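Local coordinates for CCHC-type domain-containing protein (Trypanosoma brucei brucei, PDB 7C47) that probably acts as a 3'-5' RNA exonuclease, combining a metal-dependent exonuclease domain with zinc knuckles that bind nucleotides, at residues A[38-43]-A[58-63]; A[100-105]-A[123-128]; A[139-144]-A[241-246]. All coordinates share one frame; numbering follows the deposited sequence.

Contact 1 of 3, residues A[38-43]-A[58-63]. With MN (manganese (II) ion), chain F; MN (manganese (II) ion), chain G.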
loop_
_atom_site.group_PDB
_atom_site.type_symbol
_atom_site.label_atom_id
_atom_site.label_comp_id
_atom_site.label_asym_id
_atom_site.label_seq_id
_atom_site.Cartn_x
_atom_site.Cartn_y
_atom_site.Cartn_z
ATOM N N ILE A 38 9.047 -4.240 8.313
ATOM C CA ILE A 38 8.216 -3.464 9.241
ATOM C C ILE A 38 7.219 -2.618 8.451
ATOM O O ILE A 38 7.622 -1.740 7.694
ATOM C CB ILE A 38 9.067 -2.523 10.131
ATOM C CG1 ILE A 38 10.120 -3.316 10.914
ATOM C CG2 ILE A 38 8.169 -1.729 11.079
ATOM C CD1 ILE A 38 11.156 -2.458 11.609
ATOM N N ALA A 39 5.925 -2.881 8.628
ATOM C CA ALA A 39 4.873 -2.037 8.051
ATOM C C ALA A 39 4.769 -0.752 8.858
ATOM O O ALA A 39 4.759 -0.803 10.084
ATOM C CB ALA A 39 3.539 -2.766 8.038
ATOM N N LEU A 40 4.705 0.390 8.171
ATOM C CA LEU A 40 4.667 1.699 8.831
ATOM C C LEU A 40 3.522 2.556 8.324
ATOM O O LEU A 40 3.123 2.445 7.169
ATOM C CB LEU A 40 5.998 2.442 8.656
ATOM C CG LEU A 40 7.198 1.896 9.444
ATOM C CD1 LEU A 40 8.485 2.614 9.054
ATOM C CD2 LEU A 40 6.976 2.006 10.944
ATOM N N ASP A 41 2.993 3.393 9.215
ATOM C CA ASP A 41 1.949 4.369 8.889
ATOM C C ASP A 41 1.995 5.506 9.925
ATOM O O ASP A 41 2.686 5.396 10.940
ATOM C CB ASP A 41 0.564 3.687 8.859
ATOM C CG ASP A 41 -0.515 4.525 8.155
ATOM O OD1 ASP A 41 -0.184 5.469 7.403
ATOM O OD2 ASP A 41 -1.714 4.237 8.352
ATOM N N ILE A 42 1.290 6.602 9.646
ATOM C CA ILE A 42 1.229 7.771 10.526
ATOM C C ILE A 42 -0.232 8.221 10.687
ATOM O O ILE A 42 -1.015 8.140 9.744
ATOM C CB ILE A 42 2.091 8.924 9.938
ATOM C CG1 ILE A 42 3.581 8.543 9.955
ATOM C CG2 ILE A 42 1.884 10.225 10.700
ATOM C CD1 ILE A 42 4.481 9.485 9.181
ATOM N N GLU A 43 -0.594 8.678 11.886
ATOM C CA GLU A 43 -1.816 9.459 12.086
ATOM C C GLU A 43 -1.378 10.851 12.492
ATOM O O GLU A 43 -0.619 11.002 13.450
ATOM C CB GLU A 43 -2.724 8.856 13.163
ATOM C CG GLU A 43 -3.240 7.451 12.866
ATOM C CD GLU A 43 -4.119 7.359 11.625
ATOM O OE1 GLU A 43 -4.680 8.385 11.181
ATOM O OE2 GLU A 43 -4.250 6.238 11.087
ATOM N N SER A 58 0.897 12.617 15.402
ATOM C CA SER A 58 0.296 12.182 16.663
ATOM C C SER A 58 0.732 10.773 16.993
ATOM O O SER A 58 1.208 10.514 18.100
ATOM C CB SER A 58 -1.228 12.239 16.585
ATOM O OG SER A 58 -1.807 11.822 17.810
ATOM N N LEU A 59 0.540 9.865 16.037
ATOM C CA LEU A 59 0.961 8.476 16.167
ATOM C C LEU A 59 1.849 8.050 15.011
ATOM O O LEU A 59 1.702 8.551 13.898
ATOM C CB LEU A 59 -0.258 7.554 16.190
ATOM C CG LEU A 59 -1.309 7.768 17.280
ATOM C CD1 LEU A 59 -2.479 6.825 17.045
ATOM C CD2 LEU A 59 -0.707 7.561 18.662
ATOM N N VAL A 60 2.770 7.128 15.287
ATOM C CA VAL A 60 3.422 6.331 14.249
ATOM C C VAL A 60 3.085 4.875 14.550
ATOM O O VAL A 60 3.319 4.402 15.662
ATOM C CB VAL A 60 4.952 6.529 14.219
ATOM C CG1 VAL A 60 5.603 5.573 13.225
ATOM C CG2 VAL A 60 5.296 7.973 13.876
ATOM N N GLN A 61 2.527 4.183 13.558
ATOM C CA GLN A 61 2.115 2.787 13.693
ATOM C C GLN A 61 3.159 1.858 13.071
ATOM O O GLN A 61 3.667 2.138 11.986
ATOM C CB GLN A 61 0.753 2.581 13.027
ATOM C CG GLN A 61 -0.337 3.505 13.555
ATOM C CD GLN A 61 -0.607 4.689 12.644
ATOM O OE1 GLN A 61 0.009 5.749 12.785
ATOM N NE2 GLN A 61 -1.526 4.517 11.695
ATOM N N ALA A 62 3.481 0.768 13.769
ATOM C CA ALA A 62 4.465 -0.207 13.296
ATOM C C ALA A 62 3.996 -1.630 13.567
ATOM O O ALA A 62 3.497 -1.935 14.651
ATOM C CB ALA A 62 5.818 0.030 13.945
ATOM N N CYS A 63 4.164 -2.491 12.568
ATOM C CA CYS A 63 3.758 -3.887 12.647
ATOM C C CYS A 63 4.735 -4.707 11.821
ATOM O O CYS A 63 4.772 -4.570 10.594
ATOM C CB CYS A 63 2.335 -4.043 12.110
ATOM S SG CYS A 63 1.732 -5.743 12.058
HETATM MN MN MN F . -3.664 5.356 8.236
HETATM MN MN MN G . -0.033 6.451 5.328
#

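Contact 2 of 3, residues A[100-105]-A[123-128]. With C5P (cytidine-5'-monophosphate), chain D.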
loop_
_atom_site.group_PDB
_atom_site.type_symbol
_atom_site.label_atom_id
_atom_site.label_comp_id
_atom_site.label_asym_id
_atom_site.label_seq_id
_atom_site.Cartn_x
_atom_site.Cartn_y
_atom_site.Cartn_z
ATOM N N PHE A 100 5.272 0.567 3.217
ATOM C CA PHE A 100 4.318 1.647 3.196
ATOM C C PHE A 100 3.251 1.434 2.131
ATOM O O PHE A 100 3.442 0.723 1.223
ATOM C CB PHE A 100 4.990 2.963 2.816
ATOM C CG PHE A 100 5.832 3.565 3.852
ATOM C CD1 PHE A 100 7.134 3.207 3.976
ATOM C CD2 PHE A 100 5.354 4.562 4.639
ATOM C CE1 PHE A 100 7.933 3.786 4.910
ATOM C CE2 PHE A 100 6.149 5.150 5.581
ATOM C CZ PHE A 100 7.444 4.754 5.718
ATOM N N PHE A 101 2.100 2.032 2.317
ATOM C CA PHE A 101 1.082 2.077 1.301
ATOM C C PHE A 101 0.906 3.578 1.034
ATOM O O PHE A 101 0.187 4.209 1.740
ATOM C CB PHE A 101 -0.229 1.444 1.725
ATOM C CG PHE A 101 -1.153 1.195 0.573
ATOM C CD1 PHE A 101 -2.035 2.153 0.146
ATOM C CD2 PHE A 101 -1.081 0.038 -0.129
ATOM C CE1 PHE A 101 -2.845 1.926 -0.931
ATOM C CE2 PHE A 101 -1.864 -0.180 -1.201
ATOM C CZ PHE A 101 -2.762 0.749 -1.598
ATOM N N ASP A 102 1.486 4.063 -0.063
ATOM C CA ASP A 102 1.624 5.475 -0.476
ATOM C C ASP A 102 2.462 6.155 0.606
ATOM O O ASP A 102 1.986 6.644 1.547
ATOM C CB ASP A 102 0.280 6.193 -0.749
ATOM C CG ASP A 102 0.448 7.622 -1.216
ATOM O OD1 ASP A 102 1.573 8.062 -1.426
ATOM O OD2 ASP A 102 -0.567 8.292 -1.348
ATOM N N CYS A 103 3.737 6.259 0.359
ATOM C CA CYS A 103 4.668 6.796 1.311
ATOM C C CYS A 103 4.977 8.288 1.191
ATOM O O CYS A 103 5.640 8.819 2.025
ATOM C CB CYS A 103 5.982 6.055 1.139
ATOM S SG CYS A 103 6.906 6.557 -0.321
ATOM N N ARG A 104 4.420 8.924 0.181
ATOM C CA ARG A 104 4.842 10.287 -0.201
ATOM C C ARG A 104 4.743 11.288 0.954
ATOM O O ARG A 104 5.741 11.879 1.357
ATOM C CB ARG A 104 4.044 10.801 -1.411
ATOM C CG ARG A 104 4.320 10.060 -2.710
ATOM C CD ARG A 104 3.323 10.416 -3.804
ATOM N NE ARG A 104 1.961 9.974 -3.500
ATOM C CZ ARG A 104 0.893 10.161 -4.287
ATOM N NH1 ARG A 104 0.992 10.781 -5.469
ATOM N NH2 ARG A 104 -0.297 9.714 -3.896
ATOM N N ARG A 105 3.533 11.447 1.481
ATOM C CA ARG A 105 3.264 12.363 2.595
ATOM C C ARG A 105 3.940 11.939 3.896
ATOM O O ARG A 105 4.420 12.792 4.645
ATOM C CB ARG A 105 1.746 12.500 2.839
ATOM C CG ARG A 105 1.119 13.795 2.349
ATOM C CD ARG A 105 1.383 14.085 0.879
ATOM N NE ARG A 105 2.226 15.266 0.650
ATOM C CZ ARG A 105 2.637 15.669 -0.554
ATOM N NH1 ARG A 105 3.384 16.767 -0.671
ATOM N NH2 ARG A 105 2.310 14.974 -1.651
ATOM N N ASP A 123 7.104 0.600 -1.217
ATOM C CA ASP A 123 5.770 1.190 -1.273
ATOM C C ASP A 123 4.839 0.232 -2.030
ATOM O O ASP A 123 4.930 0.099 -3.257
ATOM C CB ASP A 123 5.847 2.551 -1.967
ATOM C CG ASP A 123 4.560 3.357 -1.860
ATOM O OD1 ASP A 123 3.452 2.781 -1.862
ATOM O OD2 ASP A 123 4.663 4.599 -1.780
ATOM N N LEU A 124 3.939 -0.414 -1.292
ATOM C CA LEU A 124 3.074 -1.449 -1.861
ATOM C C LEU A 124 2.004 -0.908 -2.805
ATOM O O LEU A 124 1.540 -1.638 -3.671
ATOM C CB LEU A 124 2.436 -2.297 -0.755
ATOM C CG LEU A 124 3.427 -3.024 0.169
ATOM C CD1 LEU A 124 2.676 -3.825 1.214
ATOM C CD2 LEU A 124 4.384 -3.924 -0.603
ATOM N N GLN A 125 1.611 0.353 -2.645
ATOM C CA GLN A 125 0.720 0.987 -3.613
ATOM C C GLN A 125 1.429 1.086 -4.960
ATOM O O GLN A 125 0.860 0.729 -5.988
ATOM C CB GLN A 125 0.284 2.378 -3.156
ATOM C CG GLN A 125 -0.830 2.960 -4.011
ATOM C CD GLN A 125 -1.174 4.390 -3.651
ATOM O OE1 GLN A 125 -0.296 5.243 -3.544
ATOM N NE2 GLN A 125 -2.458 4.664 -3.480
ATOM N N VAL A 126 2.673 1.565 -4.931
ATOM C CA VAL A 126 3.513 1.687 -6.130
ATOM C C VAL A 126 3.784 0.312 -6.748
ATOM O O VAL A 126 3.766 0.171 -7.971
ATOM C CB VAL A 126 4.839 2.432 -5.817
ATOM C CG1 VAL A 126 5.821 2.361 -6.979
ATOM C CG2 VAL A 126 4.554 3.890 -5.454
ATOM N N PHE A 127 4.035 -0.685 -5.899
ATOM C CA PHE A 127 4.174 -2.084 -6.327
ATOM C C PHE A 127 2.957 -2.506 -7.162
ATOM O O PHE A 127 3.117 -3.012 -8.267
ATOM C CB PHE A 127 4.318 -3.016 -5.109
ATOM C CG PHE A 127 5.130 -4.271 -5.362
ATOM C CD1 PHE A 127 4.970 -5.038 -6.518
ATOM C CD2 PHE A 127 6.048 -4.709 -4.408
ATOM C CE1 PHE A 127 5.719 -6.194 -6.718
ATOM C CE2 PHE A 127 6.799 -5.861 -4.605
ATOM C CZ PHE A 127 6.636 -6.608 -5.761
ATOM N N PHE A 128 1.753 -2.289 -6.637
ATOM C CA PHE A 128 0.533 -2.662 -7.354
ATOM C C PHE A 128 0.440 -1.947 -8.696
ATOM O O PHE A 128 0.158 -2.580 -9.702
ATOM C CB PHE A 128 -0.720 -2.382 -6.524
ATOM C CG PHE A 128 -1.985 -2.930 -7.140
ATOM C CD1 PHE A 128 -2.269 -4.291 -7.081
ATOM C CD2 PHE A 128 -2.885 -2.088 -7.792
ATOM C CE1 PHE A 128 -3.431 -4.802 -7.647
ATOM C CE2 PHE A 128 -4.046 -2.591 -8.361
ATOM C CZ PHE A 128 -4.320 -3.951 -8.289
HETATM O O3P C5P D . -9.682 6.177 -5.060
HETATM P P C5P D . -8.922 7.108 -5.935
HETATM O O1P C5P D . -9.588 8.435 -5.904
HETATM O O2P C5P D . -8.701 6.434 -7.243
HETATM O "O5'" C5P D . -7.526 7.262 -5.183
HETATM C "C5'" C5P D . -6.463 6.317 -5.398
HETATM C "C4'" C5P D . -5.253 6.654 -4.556
HETATM O "O4'" C5P D . -4.586 7.819 -5.109
HETATM C "C3'" C5P D . -5.508 6.996 -3.095
HETATM O "O3'" C5P D . -5.557 5.827 -2.287
HETATM C "C2'" C5P D . -4.307 7.869 -2.743
HETATM O "O2'" C5P D . -3.161 7.153 -2.322
HETATM C "C1'" C5P D . -4.059 8.612 -4.060
HETATM N N1 C5P D . -4.678 9.951 -4.114
HETATM C C2 C5P D . -4.106 10.986 -3.364
HETATM N N3 C5P D . -4.667 12.219 -3.401
HETATM C C4 C5P D . -5.755 12.435 -4.146
HETATM C C5 C5P D . -6.356 11.400 -4.922
HETATM C C6 C5P D . -5.792 10.185 -4.875
HETATM O O2 C5P D . -3.099 10.748 -2.681
HETATM N N4 C5P D . -6.272 13.666 -4.158
#

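Contact 3 of 3, residues A[139-144]-A[241-246]. With C5P (cytidine-5'-monophosphate), chain D.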
loop_
_atom_site.group_PDB
_atom_site.type_symbol
_atom_site.label_atom_id
_atom_site.label_comp_id
_atom_site.label_asym_id
_atom_site.label_seq_id
_atom_site.Cartn_x
_atom_site.Cartn_y
_atom_site.Cartn_z
ATOM N N ASN A 139 -0.994 3.511 -15.166
ATOM C CA ASN A 139 -0.179 4.157 -14.117
ATOM C C ASN A 139 -0.994 4.727 -12.944
ATOM O O ASN A 139 -0.472 5.512 -12.155
ATOM C CB ASN A 139 0.731 5.241 -14.725
ATOM C CG ASN A 139 -0.013 6.524 -15.084
ATOM O OD1 ASN A 139 -1.167 6.490 -15.504
ATOM N ND2 ASN A 139 0.658 7.663 -14.931
ATOM N N ARG A 140 -2.255 4.318 -12.817
ATOM C CA ARG A 140 -3.116 4.788 -11.735
ATOM C C ARG A 140 -2.748 4.133 -10.407
ATOM O O ARG A 140 -2.356 2.967 -10.364
ATOM C CB ARG A 140 -4.601 4.539 -12.050
ATOM C CG ARG A 140 -5.147 5.431 -13.163
ATOM C CD ARG A 140 -6.665 5.340 -13.307
ATOM N NE ARG A 140 -7.123 4.033 -13.802
ATOM C CZ ARG A 140 -7.020 3.596 -15.064
ATOM N NH1 ARG A 140 -6.456 4.336 -16.023
ATOM N NH2 ARG A 140 -7.480 2.386 -15.376
ATOM N N ARG A 141 -2.863 4.913 -9.337
ATOM C CA ARG A 141 -2.744 4.414 -7.976
ATOM C C ARG A 141 -4.120 3.950 -7.532
ATOM O O ARG A 141 -5.110 4.626 -7.795
ATOM C CB ARG A 141 -2.254 5.519 -7.041
ATOM C CG ARG A 141 -0.840 6.012 -7.316
ATOM C CD ARG A 141 -0.498 7.194 -6.421
ATOM N NE ARG A 141 0.889 7.644 -6.589
ATOM C CZ ARG A 141 1.943 7.233 -5.873
ATOM N NH1 ARG A 141 1.828 6.328 -4.895
ATOM N NH2 ARG A 141 3.143 7.739 -6.147
ATOM N N SER A 142 -4.178 2.798 -6.868
ATOM C CA SER A 142 -5.417 2.252 -6.330
ATOM C C SER A 142 -5.433 2.350 -4.809
ATOM O O SER A 142 -4.386 2.269 -4.159
ATOM C CB SER A 142 -5.565 0.790 -6.738
ATOM O OG SER A 142 -5.695 0.669 -8.139
ATOM N N GLY A 143 -6.635 2.503 -4.252
ATOM C CA GLY A 143 -6.840 2.526 -2.802
ATOM C C GLY A 143 -6.595 1.178 -2.151
ATOM O O GLY A 143 -6.540 0.148 -2.820
HETATM N N MSE A 144 -6.442 1.200 -0.832
HETATM C CA MSE A 144 -6.147 -0.004 -0.044
HETATM C C MSE A 144 -7.179 -1.094 -0.219
HETATM O O MSE A 144 -6.825 -2.264 -0.378
HETATM C CB MSE A 144 -6.056 0.408 1.430
HETATM C CG MSE A 144 -5.773 -0.732 2.408
HETATM SE SE MSE A 144 -4.178 -1.740 1.852
HETATM C CE MSE A 144 -2.931 -0.879 3.107
ATOM N N ALA A 241 -3.326 10.836 -8.009
ATOM C CA ALA A 241 -3.771 9.447 -8.146
ATOM C C ALA A 241 -3.063 8.669 -9.269
ATOM O O ALA A 241 -3.665 7.773 -9.868
ATOM C CB ALA A 241 -5.282 9.406 -8.339
ATOM N N GLU A 242 -1.793 8.980 -9.542
ATOM C CA GLU A 242 -1.011 8.219 -10.522
ATOM C C GLU A 242 0.467 8.165 -10.158
ATOM O O GLU A 242 0.917 8.839 -9.227
ATOM C CB GLU A 242 -1.207 8.776 -11.948
ATOM C CG GLU A 242 -0.671 10.177 -12.178
ATOM C CD GLU A 242 -0.947 10.699 -13.579
ATOM O OE1 GLU A 242 -0.204 10.330 -14.514
ATOM O OE2 GLU A 242 -1.894 11.498 -13.748
ATOM N N VAL A 243 1.201 7.343 -10.903
ATOM C CA VAL A 243 2.640 7.165 -10.733
ATOM C C VAL A 243 3.355 7.671 -11.988
ATOM O O VAL A 243 2.959 7.346 -13.108
ATOM C CB VAL A 243 2.968 5.679 -10.468
ATOM C CG1 VAL A 243 4.466 5.414 -10.546
ATOM C CG2 VAL A 243 2.411 5.254 -9.114
ATOM N N ASN A 244 4.404 8.467 -11.773
ATOM C CA ASN A 244 5.278 9.006 -12.825
ATOM C C ASN A 244 5.625 7.940 -13.883
ATOM O O ASN A 244 6.221 6.911 -13.564
ATOM C CB ASN A 244 6.546 9.585 -12.154
ATOM C CG ASN A 244 7.515 10.234 -13.127
ATOM O OD1 ASN A 244 7.856 9.669 -14.159
ATOM N ND2 ASN A 244 8.009 11.410 -12.766
ATOM N N ARG A 245 5.234 8.197 -15.132
ATOM C CA ARG A 245 5.447 7.256 -16.245
ATOM C C ARG A 245 6.919 7.058 -16.605
ATOM O O ARG A 245 7.337 5.939 -16.898
ATOM C CB ARG A 245 4.698 7.713 -17.505
ATOM C CG ARG A 245 3.188 7.593 -17.413
ATOM C CD ARG A 245 2.498 8.274 -18.591
ATOM N NE ARG A 245 1.055 8.367 -18.368
ATOM C CZ ARG A 245 0.166 7.401 -18.606
ATOM N NH1 ARG A 245 0.534 6.224 -19.116
ATOM N NH2 ARG A 245 -1.119 7.620 -18.342
ATOM N N ALA A 246 7.687 8.146 -16.617
ATOM C CA ALA A 246 9.125 8.081 -16.913
ATOM C C ALA A 246 9.862 7.228 -15.884
ATOM O O ALA A 246 10.771 6.479 -16.235
ATOM C CB ALA A 246 9.732 9.477 -16.973
HETATM O O3P C5P D . -9.682 6.177 -5.060
HETATM P P C5P D . -8.922 7.108 -5.935
HETATM O O1P C5P D . -9.588 8.435 -5.904
HETATM O O2P C5P D . -8.701 6.434 -7.243
HETATM O "O5'" C5P D . -7.526 7.262 -5.183
HETATM C "C5'" C5P D . -6.463 6.317 -5.398
HETATM C "C4'" C5P D . -5.253 6.654 -4.556
HETATM O "O4'" C5P D . -4.586 7.819 -5.109
HETATM C "C3'" C5P D . -5.508 6.996 -3.095
HETATM O "O3'" C5P D . -5.557 5.827 -2.287
HETATM C "C2'" C5P D . -4.307 7.869 -2.743
HETATM O "O2'" C5P D . -3.161 7.153 -2.322
HETATM C "C1'" C5P D . -4.059 8.612 -4.060
HETATM N N1 C5P D . -4.678 9.951 -4.114
HETATM C C2 C5P D . -4.106 10.986 -3.364
HETATM N N3 C5P D . -4.667 12.219 -3.401
HETATM C C4 C5P D . -5.755 12.435 -4.146
HETATM C C5 C5P D . -6.356 11.400 -4.922
HETATM C C6 C5P D . -5.792 10.185 -4.875
HETATM O O2 C5P D . -3.099 10.748 -2.681
HETATM N N4 C5P D . -6.272 13.666 -4.158
#

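Contact 1 of 3, residues A[38-43]-A[58-63]
Three flat groups, the amide of Gln61 and the carboxylates of Asp41 and Glu43, gather over one face of an antiparallel strand pair. The Gln61 side chain runs alongside that of Asp41, their planes 45° apart, and crosses that of Glu43 nearly at right angles. NE2 of Gln61 thus stands 3.4 Å from Asp41 OD2 and 3.3 Å from Glu43 OE2, while it donates to the carbonyl of Ala188 beyond the pair. In Asp41, CG lies trans to the backbone N (chi1 -164°), which carries the carboxylate out alongside the Gln61 amide and divides its oxygens between two metals: OD2 binds one manganese, and Asp41 OD1 binds the other at 2.3 Å. Glu43 OE2 lies 3.0 Å from the first manganese.

Beneath this polar surface, backbone bonds alternate regularly, as between Gln61 N and Asp41 O (2.9 Å). The regularity breaks at Glu43, whose carbonyl takes the N-H groups of both Ser58 and Leu59 in a classic beta bulge. The reverse face is apolar: Leu40 CD2 meets Ala62 CB at 3.8 Å, and Ile42 packs against Val60.

One face of the pair is thus wholly apolar, the other carrying the acids among Ala39, Leu59 and Cys63. The bond to Ala188 O fixes the Gln61 amide beside those acids, and Asp41 bridging two manganese ions is consistent with the two-metal site of 3'-5' exonucleases of this fold.

Contact 2 of 3, residues A[100-105]-A[123-128]
Hydrogen bonds to the Asp123 carboxylate do most of the joining here, linking the start of helix 124-136 to the turn that follows strand 97-100. One oxygen, Asp123 OD1, receives Asp102 N at 3.0 Å on its syn side; the other, OD2, receives Cys103 N at 2.9 Å from above the carboxylate plane. Asp123 is also the N-cap of its own helix, with weak bonds from Gln125 N and Val126 N to OD1. At the first residue of the helix, Leu124 N donates to Phe100 O, beside the parallel bridge of Phe100 with Asp123.

Charge pairing does not cross between the segments: Arg104, at the start of helix 104-114, grips Asp102 side-on, NE to OD1 at 2.8 Å and NH2 to OD2 in an almost straight bond (179°), and a further salt bridge ties Arg104 to Asp237.

The apolar part of the contact centres on Phe101. Gln125 CB sits over the middle of its ring, 3.7 Å from the centroid, in a CH-pi contact. Because the Gln125 chain is extended beyond CG, it crosses the ring and carries its amide to the side of Asp102.

Ligand bonds complete the set. The cytidine monophosphate O2' accepts from Gln125 NE2 at 2.8 Å and donates to Asp102 OD2 at 3.0 Å, while Gln125 OE1 is engaged by Arg141 NH1.

The 2'-hydroxyl is therefore read as acceptor and donor at once, which is consistent with a preference for RNA. Asp102 is itself oriented by Arg104, a side-on clamp that also reaches the base, Arg104 NH2 lying 3.2 Å from O2 of the nucleotide; the clamp would be expected to stabilise the negative charge of Asp102, and Asp123 fixes the backbone on which it rides.

Contact 3 of 3, residues A[139-144]-A[241-246]
The two chains meet in a single backbone bridge centred on Arg140 and Glu242, flanked by bonds from Val243 N to Asn139 O (2.8 Å) and from Arg141 N to Ala241 O (3.0 Å).

Asn139 spends its amide on the partner chain. Its CG is tucked between the backbone N and the carbonyl carbon (chi1 76°), turning ND2 toward Glu242 and Val243, and both N-H groups are used. One carries Asn139 ND2 to the anti side of Glu242 OE1 at 2.8 Å, with amide and carboxylate planes perpendicular; the other meets Val243 O. Glu242 OE2 is taken in turn by Thr239. On the amide's other end, Asn139 OD1 lies over a face of the Arg245 guanidinium, 3.1 Å from Arg245 NH2, too poorly aligned for a hydrogen bond.

Arg141 reaches across in the same direction, from the loop after helix 124-136 into the 241-246 chain. Its extended side chain brings Arg141 NE to Glu242 O at 2.9 Å, from above the carbonyl plane, while Val243 CG2 covers one face of the guanidinium toward its rim. The other nitrogens have partners beyond the contact: NH2 makes a salt bridge with Asp237, and NH1 serves the 123-128 segment.

Beside the bridge lies cytidine monophosphate. Ala241 CB touches the base at C6 (3.6 Å), and Arg141 O approaches C5' of the sugar at 3.2 Å. Loop and linker together thus form one wall of a nucleotide pocket, joining the exonuclease fold to the chain that proceeds through helix 245-251 to the zinc knuckles.

Overall arrangement
Contacts 1 and 2 are buried and contact 3 only partly so; regular strand pairing is confined to contact 1. That contact lies within the mixed sheet, where acidic groups serve metal ions. Contact 2 takes over at the carboxyl ends of two parallel strands of the same sheet, and Phe100 packs against Leu40 of contact 1. Its polar groups serve a sugar hydroxyl instead of metals. Contact 3, some 9 Å from contact 2 between centres but 22 Å from contact 1, joins residues distant in sequence. Contacts 2 and 3 share the same nucleotide and adjoin through Gln125, which also bonds to Ser142.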